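Local atomic coordinates of peptidase M3B, oligoendopeptidase F (Enterococcus faecium, PDB entry 2QR4), a protein that probably hydrolyses peptide bonds in oligopeptides as a zinc-dependent metallopeptidase of family M3. Residues 153-164 / 200-211. Numbering follows the deposited sequence.
Sequences FAVLNNADLVFP and LYSVYEQFRNTF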
ATOM      1  N   PHE A 153      -6.958  -0.904   0.404  1.00 47.74           N
ATOM      2  CA  PHE A 153      -8.169  -0.128   0.573  1.00 45.06           C
ATOM      3  C   PHE A 153      -9.404  -1.018   0.513  1.00 42.68           C
ATOM      4  O   PHE A 153     -10.259  -0.979   1.391  1.00 42.96           O
ATOM      5  CB  PHE A 153      -8.292   0.941  -0.497  1.00 37.32           C
ATOM      6  CG  PHE A 153      -9.666   1.502  -0.592  1.00 41.46           C
ATOM      7  CD1 PHE A 153     -10.082   2.492   0.290  1.00 37.95           C
ATOM      8  CD2 PHE A 153     -10.558   1.031  -1.542  1.00 38.61           C
ATOM      9  CE1 PHE A 153     -11.363   3.010   0.230  1.00 44.35           C
ATOM     10  CE2 PHE A 153     -11.849   1.549  -1.619  1.00 46.39           C
ATOM     11  CZ  PHE A 153     -12.251   2.535  -0.719  1.00 42.41           C
ATOM     12  N   ALA A 154      -9.481  -1.813  -0.541  1.00 36.25           N
ATOM     13  CA  ALA A 154     -10.623  -2.693  -0.795  1.00 46.57           C
ATOM     14  C   ALA A 154     -10.888  -3.603   0.402  1.00 40.23           C
ATOM     15  O   ALA A 154     -12.024  -3.811   0.809  1.00 49.18           O
ATOM     16  CB  ALA A 154     -10.362  -3.543  -2.082  1.00 31.97           C
ATOM     17  N   VAL A 155      -9.819  -4.133   0.967  1.00 45.50           N
ATOM     18  CA  VAL A 155      -9.910  -5.127   2.019  1.00 49.96           C
ATOM     19  C   VAL A 155     -10.308  -4.470   3.349  1.00 41.52           C
ATOM     20  O   VAL A 155     -11.233  -4.911   4.058  1.00 44.22           O
ATOM     21  CB  VAL A 155      -8.565  -5.866   2.147  1.00 49.71           C
ATOM     22  CG1 VAL A 155      -7.791  -5.308   3.268  1.00 48.01           C
ATOM     23  CG2 VAL A 155      -8.785  -7.333   2.364  1.00 63.56           C
ATOM     24  N   LEU A 156      -9.636  -3.382   3.668  1.00 37.77           N
ATOM     25  CA  LEU A 156      -9.997  -2.616   4.840  1.00 37.90           C
ATOM     26  C   LEU A 156     -11.454  -2.127   4.737  1.00 41.39           C
ATOM     27  O   LEU A 156     -12.228  -2.257   5.688  1.00 52.66           O
ATOM     28  CB  LEU A 156      -9.033  -1.440   4.994  1.00 33.61           C
ATOM     29  CG  LEU A 156      -9.326  -0.416   6.085  1.00 41.84           C
ATOM     30  CD1 LEU A 156      -9.374  -1.072   7.480  1.00 37.64           C
ATOM     31  CD2 LEU A 156      -8.263   0.650   6.031  1.00 39.88           C
ATOM     32  N   ASN A 157     -11.830  -1.579   3.582  1.00 40.07           N
ATOM     33  CA  ASN A 157     -13.159  -0.981   3.418  1.00 42.95           C
ATOM     34  C   ASN A 157     -14.265  -2.028   3.424  1.00 42.90           C
ATOM     35  O   ASN A 157     -15.310  -1.831   4.029  1.00 44.11           O
ATOM     36  CB  ASN A 157     -13.248  -0.150   2.127  1.00 45.46           C
ATOM     37  CG  ASN A 157     -14.450   0.801   2.122  1.00 48.50           C
ATOM     38  OD1 ASN A 157     -15.172   0.922   1.128  1.00 52.01           O
ATOM     39  ND2 ASN A 157     -14.661   1.480   3.232  1.00 38.10           N
ATOM     40  N   ASN A 158     -14.023  -3.157   2.773  1.00 42.15           N
ATOM     41  CA  ASN A 158     -15.081  -4.147   2.613  1.00 46.96           C
ATOM     42  C   ASN A 158     -15.018  -5.338   3.528  1.00 42.62           C
ATOM     43  O   ASN A 158     -16.017  -6.012   3.709  1.00 52.12           O
ATOM     44  CB  ASN A 158     -15.164  -4.626   1.163  1.00 48.30           C
ATOM     45  CG  ASN A 158     -15.384  -3.483   0.197  1.00 62.02           C
ATOM     46  OD1 ASN A 158     -16.377  -2.757   0.292  1.00 70.37           O
ATOM     47  ND2 ASN A 158     -14.451  -3.305  -0.726  1.00 59.47           N
ATOM     48  N   ALA A 159     -13.859  -5.627   4.105  1.00 49.98           N
ATOM     49  CA  ALA A 159     -13.769  -6.839   4.915  1.00 44.07           C
ATOM     50  C   ALA A 159     -13.549  -6.576   6.414  1.00 53.51           C
ATOM     51  O   ALA A 159     -14.168  -7.237   7.252  1.00 52.42           O
ATOM     52  CB  ALA A 159     -12.693  -7.753   4.362  1.00 46.45           C
ATOM     53  N   ASP A 160     -12.680  -5.617   6.747  1.00 47.89           N
ATOM     54  CA  ASP A 160     -12.294  -5.380   8.155  1.00 44.49           C
ATOM     55  C   ASP A 160     -13.093  -4.307   8.928  1.00 41.71           C
ATOM     56  O   ASP A 160     -13.403  -4.511  10.097  1.00 41.31           O
ATOM     57  CB  ASP A 160     -10.781  -5.136   8.301  1.00 44.24           C
ATOM     58  CG  ASP A 160      -9.930  -6.358   7.902  1.00 58.04           C
ATOM     59  OD1 ASP A 160     -10.482  -7.464   7.684  1.00 51.30           O
ATOM     60  OD2 ASP A 160      -8.694  -6.200   7.806  1.00 52.45           O
ATOM     61  N   LEU A 161     -13.423  -3.176   8.311  1.00 40.73           N
ATOM     62  CA  LEU A 161     -14.218  -2.162   9.028  1.00 45.79           C
ATOM     63  C   LEU A 161     -15.540  -2.727   9.552  1.00 42.74           C
ATOM     64  O   LEU A 161     -16.243  -3.427   8.833  1.00 45.40           O
ATOM     65  CB  LEU A 161     -14.531  -0.964   8.131  1.00 46.63           C
ATOM     66  CG  LEU A 161     -13.380  -0.046   7.726  1.00 43.87           C
ATOM     67  CD1 LEU A 161     -13.917   1.190   7.050  1.00 37.57           C
ATOM     68  CD2 LEU A 161     -12.575   0.336   8.912  1.00 37.23           C
ATOM     69  N   VAL A 162     -15.875  -2.456  10.812  1.00 45.10           N
ATOM     70  CA  VAL A 162     -17.250  -2.694  11.254  1.00 44.39           C
ATOM     71  C   VAL A 162     -17.807  -1.406  11.854  1.00 48.15           C
ATOM     72  O   VAL A 162     -17.104  -0.670  12.549  1.00 43.47           O
ATOM     73  CB  VAL A 162     -17.460  -3.935  12.205  1.00 48.01           C
ATOM     74  CG1 VAL A 162     -16.266  -4.880  12.197  1.00 39.51           C
ATOM     75  CG2 VAL A 162     -17.798  -3.502  13.607  1.00 42.90           C
ATOM     76  N   PHE A 163     -19.069  -1.132  11.540  1.00 46.22           N
ATOM     77  CA  PHE A 163     -19.703   0.138  11.874  1.00 44.75           C
ATOM     78  C   PHE A 163     -20.597   0.004  13.096  1.00 42.53           C
ATOM     79  O   PHE A 163     -20.989  -1.104  13.463  1.00 40.45           O
ATOM     80  CB  PHE A 163     -20.489   0.646  10.663  1.00 45.09           C
ATOM     81  CG  PHE A 163     -19.625   0.913   9.472  1.00 40.93           C
ATOM     82  CD1 PHE A 163     -19.037   2.155   9.295  1.00 43.45           C
ATOM     83  CD2 PHE A 163     -19.357  -0.089   8.555  1.00 39.88           C
ATOM     84  CE1 PHE A 163     -18.210   2.405   8.205  1.00 44.95           C
ATOM     85  CE2 PHE A 163     -18.541   0.158   7.460  1.00 37.34           C
ATOM     86  CZ  PHE A 163     -17.966   1.408   7.292  1.00 38.56           C
ATOM     87  N   PRO A 164     -20.931   1.130  13.735  1.00 38.10           N
ATOM     88  CA  PRO A 164     -21.636   0.938  14.987  1.00 50.12           C
ATOM     89  C   PRO A 164     -23.090   0.529  14.771  1.00 51.52           C
ATOM     90  O   PRO A 164     -23.580   0.502  13.646  1.00 47.36           O
ATOM     91  CB  PRO A 164     -21.551   2.314  15.684  1.00 38.04           C
ATOM     92  CG  PRO A 164     -20.848   3.232  14.747  1.00 45.00           C
ATOM     93  CD  PRO A 164     -20.737   2.552  13.407  1.00 49.42           C
ATOM     94  N   LEU A 200     -21.698   6.001  10.390  1.00 40.25           N
ATOM     95  CA  LEU A 200     -20.813   5.551   9.320  1.00 44.39           C
ATOM     96  C   LEU A 200     -19.582   6.423   9.306  1.00 40.24           C
ATOM     97  O   LEU A 200     -18.459   5.929   9.240  1.00 48.61           O
ATOM     98  CB  LEU A 200     -21.508   5.600   7.957  1.00 33.01           C
ATOM     99  CG  LEU A 200     -20.658   5.190   6.746  1.00 44.25           C
ATOM    100  CD1 LEU A 200     -20.876   3.736   6.345  1.00 38.34           C
ATOM    101  CD2 LEU A 200     -20.946   6.087   5.565  1.00 43.01           C
ATOM    102  N   TYR A 201     -19.798   7.729   9.399  1.00 49.11           N
ATOM    103  CA  TYR A 201     -18.691   8.673   9.341  1.00 41.02           C
ATOM    104  C   TYR A 201     -17.794   8.658  10.570  1.00 42.13           C
ATOM    105  O   TYR A 201     -16.631   9.028  10.478  1.00 51.77           O
ATOM    106  CB  TYR A 201     -19.171  10.075   8.977  1.00 43.37           C
ATOM    107  CG  TYR A 201     -19.397  10.204   7.492  1.00 45.21           C
ATOM    108  CD1 TYR A 201     -18.332  10.399   6.628  1.00 47.77           C
ATOM    109  CD2 TYR A 201     -20.662  10.070   6.946  1.00 49.80           C
ATOM    110  CE1 TYR A 201     -18.527  10.486   5.247  1.00 51.64           C
ATOM    111  CE2 TYR A 201     -20.867  10.156   5.576  1.00 46.18           C
ATOM    112  CZ  TYR A 201     -19.792  10.376   4.734  1.00 52.08           C
ATOM    113  OH  TYR A 201     -19.990  10.470   3.372  1.00 63.88           O
ATOM    114  N   SER A 202     -18.301   8.212  11.715  1.00 37.67           N
ATOM    115  CA  SER A 202     -17.421   8.104  12.878  1.00 42.43           C
ATOM    116  C   SER A 202     -16.272   7.141  12.560  1.00 41.29           C
ATOM    117  O   SER A 202     -15.159   7.323  13.014  1.00 43.53           O
ATOM    118  CB  SER A 202     -18.188   7.655  14.129  1.00 32.96           C
ATOM    119  OG  SER A 202     -18.709   6.345  13.966  1.00 49.99           O
ATOM    120  N   VAL A 203     -16.543   6.132  11.747  1.00 38.48           N
ATOM    121  CA  VAL A 203     -15.520   5.155  11.400  1.00 42.55           C
ATOM    122  C   VAL A 203     -14.536   5.666  10.343  1.00 44.06           C
ATOM    123  O   VAL A 203     -13.336   5.450  10.464  1.00 49.44           O
ATOM    124  CB  VAL A 203     -16.157   3.807  10.949  1.00 45.77           C
ATOM    125  CG1 VAL A 203     -15.093   2.862  10.414  1.00 33.98           C
ATOM    126  CG2 VAL A 203     -16.901   3.163  12.118  1.00 39.20           C
ATOM    127  N   TYR A 204     -15.031   6.327   9.300  1.00 39.57           N
ATOM    128  CA  TYR A 204     -14.122   6.938   8.324  1.00 39.78           C
ATOM    129  C   TYR A 204     -13.221   7.981   8.951  1.00 42.69           C
ATOM    130  O   TYR A 204     -12.046   8.082   8.608  1.00 54.09           O
ATOM    131  CB  TYR A 204     -14.872   7.461   7.089  1.00 36.55           C
ATOM    132  CG  TYR A 204     -15.288   6.292   6.262  1.00 40.29           C
ATOM    133  CD1 TYR A 204     -14.349   5.572   5.530  1.00 39.78           C
ATOM    134  CD2 TYR A 204     -16.592   5.825   6.298  1.00 42.10           C
ATOM    135  CE1 TYR A 204     -14.714   4.447   4.817  1.00 44.03           C
ATOM    136  CE2 TYR A 204     -16.968   4.709   5.587  1.00 35.10           C
ATOM    137  CZ  TYR A 204     -16.029   4.024   4.849  1.00 39.46           C
ATOM    138  OH  TYR A 204     -16.415   2.917   4.150  1.00 41.07           O
ATOM    139  N   GLU A 205     -13.753   8.735   9.899  1.00 46.69           N
ATOM    140  CA  GLU A 205     -12.936   9.688  10.625  1.00 44.53           C
ATOM    141  C   GLU A 205     -11.824   8.974  11.414  1.00 51.11           C
ATOM    142  O   GLU A 205     -10.664   9.383  11.393  1.00 48.06           O
ATOM    143  CB  GLU A 205     -13.807  10.549  11.540  1.00 44.82           C
ATOM    144  CG  GLU A 205     -13.031  11.331  12.615  1.00 47.24           C
ATOM    145  CD  GLU A 205     -13.888  12.367  13.342  1.00 58.36           C
ATOM    146  OE1 GLU A 205     -15.103  12.142  13.524  1.00 65.63           O
ATOM    147  OE2 GLU A 205     -13.344  13.414  13.740  1.00 72.71           O
ATOM    148  N   GLN A 206     -12.172   7.905  12.112  1.00 39.02           N
ATOM    149  CA  GLN A 206     -11.167   7.174  12.863  1.00 39.81           C
ATOM    150  C   GLN A 206     -10.019   6.696  11.972  1.00 47.55           C
ATOM    151  O   GLN A 206      -8.859   6.712  12.381  1.00 43.58           O
ATOM    152  CB  GLN A 206     -11.790   5.960  13.538  1.00 41.49           C
ATOM    153  CG  GLN A 206     -10.919   5.352  14.633  1.00 42.77           C
ATOM    154  CD  GLN A 206     -11.402   3.972  15.032  1.00 53.99           C
ATOM    155  OE1 GLN A 206     -12.602   3.657  14.939  1.00 59.87           O
ATOM    156  NE2 GLN A 206     -10.477   3.135  15.471  1.00 48.41           N
ATOM    157  N   PHE A 207     -10.339   6.270  10.756  1.00 42.79           N
ATOM    158  CA  PHE A 207      -9.324   5.668   9.899  1.00 46.64           C
ATOM    159  C   PHE A 207      -8.878   6.570   8.758  1.00 40.48           C
ATOM    160  O   PHE A 207      -8.383   6.081   7.746  1.00 40.81           O
ATOM    161  CB  PHE A 207      -9.770   4.295   9.369  1.00 39.92           C
ATOM    162  CG  PHE A 207      -9.900   3.261  10.443  1.00 42.68           C
ATOM    163  CD1 PHE A 207      -8.851   2.421  10.744  1.00 46.55           C
ATOM    164  CD2 PHE A 207     -11.065   3.152  11.176  1.00 48.77           C
ATOM    165  CE1 PHE A 207      -8.961   1.475  11.746  1.00 43.41           C
ATOM    166  CE2 PHE A 207     -11.183   2.208  12.169  1.00 42.11           C
ATOM    167  CZ  PHE A 207     -10.122   1.373  12.459  1.00 45.95           C
ATOM    168  N   ARG A 208      -9.011   7.881   8.945  1.00 43.26           N
ATOM    169  CA  ARG A 208      -8.708   8.830   7.873  1.00 34.21           C
ATOM    170  C   ARG A 208      -7.229   8.872   7.480  1.00 40.52           C
ATOM    171  O   ARG A 208      -6.891   9.114   6.316  1.00 48.03           O
ATOM    172  CB  ARG A 208      -9.199  10.219   8.238  1.00 33.05           C
ATOM    173  CG  ARG A 208      -8.586  10.805   9.489  1.00 45.15           C
ATOM    174  CD  ARG A 208      -9.275  12.121   9.807  1.00 48.13           C
ATOM    175  NE  ARG A 208      -8.548  12.894  10.797  1.00 54.61           N
ATOM    176  CZ  ARG A 208      -8.481  12.580  12.087  1.00 60.99           C
ATOM    177  NH1 ARG A 208      -7.799  13.357  12.913  1.00 60.85           N
ATOM    178  NH2 ARG A 208      -9.097  11.499  12.554  1.00 59.22           N
ATOM    179  N   ASN A 209      -6.362   8.641   8.454  1.00 33.27           N
ATOM    180  CA  ASN A 209      -4.924   8.578   8.227  1.00 40.93           C
ATOM    181  C   ASN A 209      -4.538   7.352   7.381  1.00 43.14           C
ATOM    182  O   ASN A 209      -3.707   7.440   6.485  1.00 53.53           O
ATOM    183  CB  ASN A 209      -4.175   8.534   9.560  1.00 34.11           C
ATOM    184  CG  ASN A 209      -4.445   9.747  10.441  1.00 36.34           C
ATOM    185  OD1 ASN A 209      -4.835   9.603  11.592  1.00 45.05           O
ATOM    186  ND2 ASN A 209      -4.212  10.937   9.913  1.00 34.54           N
ATOM    187  N   THR A 210      -5.154   6.210   7.665  1.00 43.17           N
ATOM    188  CA  THR A 210      -4.888   4.990   6.907  1.00 38.35           C
ATOM    189  C   THR A 210      -5.302   5.127   5.440  1.00 40.51           C
ATOM    190  O   THR A 210      -4.526   4.826   4.529  1.00 51.07           O
ATOM    191  CB  THR A 210      -5.600   3.800   7.549  1.00 42.92           C
ATOM    192  OG1 THR A 210      -5.154   3.689   8.903  1.00 41.38           O
ATOM    193  CG2 THR A 210      -5.295   2.496   6.794  1.00 32.91           C
ATOM    194  N   PHE A 211      -6.517   5.610   5.221  1.00 37.69           N
ATOM    195  CA  PHE A 211      -7.009   5.888   3.880  1.00 39.30           C
ATOM    196  C   PHE A 211      -6.207   6.960   3.128  1.00 41.52           C
ATOM    197  O   PHE A 211      -5.980   6.833   1.925  1.00 44.12           O
ATOM    198  CB  PHE A 211      -8.472   6.279   3.945  1.00 38.61           C
ATOM    199  CG  PHE A 211      -9.390   5.136   4.260  1.00 41.12           C
ATOM    200  CD1 PHE A 211      -9.392   3.992   3.472  1.00 46.00           C
ATOM    201  CD2 PHE A 211     -10.267   5.209   5.326  1.00 41.56           C
ATOM    202  CE1 PHE A 211     -10.260   2.943   3.737  1.00 36.28           C
ATOM    203  CE2 PHE A 211     -11.129   4.154   5.602  1.00 41.78           C
ATOM    204  CZ  PHE A 211     -11.119   3.024   4.804  1.00 39.62           C
TER
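Phe163 and Tyr204 both set CG opposite the carbonyl carbon (chi1 -62° and -74°), and the two rings meet obliquely between the segments. CE2 of Tyr204 comes to the edge of the Phe163 ring, near its plane, 3.7 Å from CE1 of Phe163. Leu200 runs alongside Phe163, pointing the same way, and lays CD1 over one face of its ring, 3.9 Å from the centroid. Val203 CG2 meets the same ring obliquely, and its CB also touches the ring.

Leu161 fills the middle. Its CD2 sits over a face of the Phe207 ring, 4.1 Å from the centroid, and also meets Val203 CG1. Its CD1 reaches CZ of Phe211 at the ring edge. Leu156 CD2 makes an off-centre CH-pi contact with Phe211 and touches Thr210 CG2 at 3.6 Å. The side chains of Phe153 and Phe211 cross at about a right angle, their ring planes are 63° apart, and CD1 of Phe153 is 3.5 Å from CE1 of Phe211.

A single side-chain hydrogen bond is modelled across the segments, from Asn157 ND2 to Tyr204 OH; at 2.4 Å it is very short, so its exact length is doubtful. ND2 lies at the edge of the phenol ring.

Asp160 of the second subunit hydrogen-bonds Thr210 OG1, so these helix ends also form part of the dimer interface. Tyr497 stacks on Phe153, and His178 of helix 178-185 meets Phe163 edge-to-face. The contact packs the end of helix 143-160 and the chain leading into strand 165-167 against the break between helices 190-206 and 208-228.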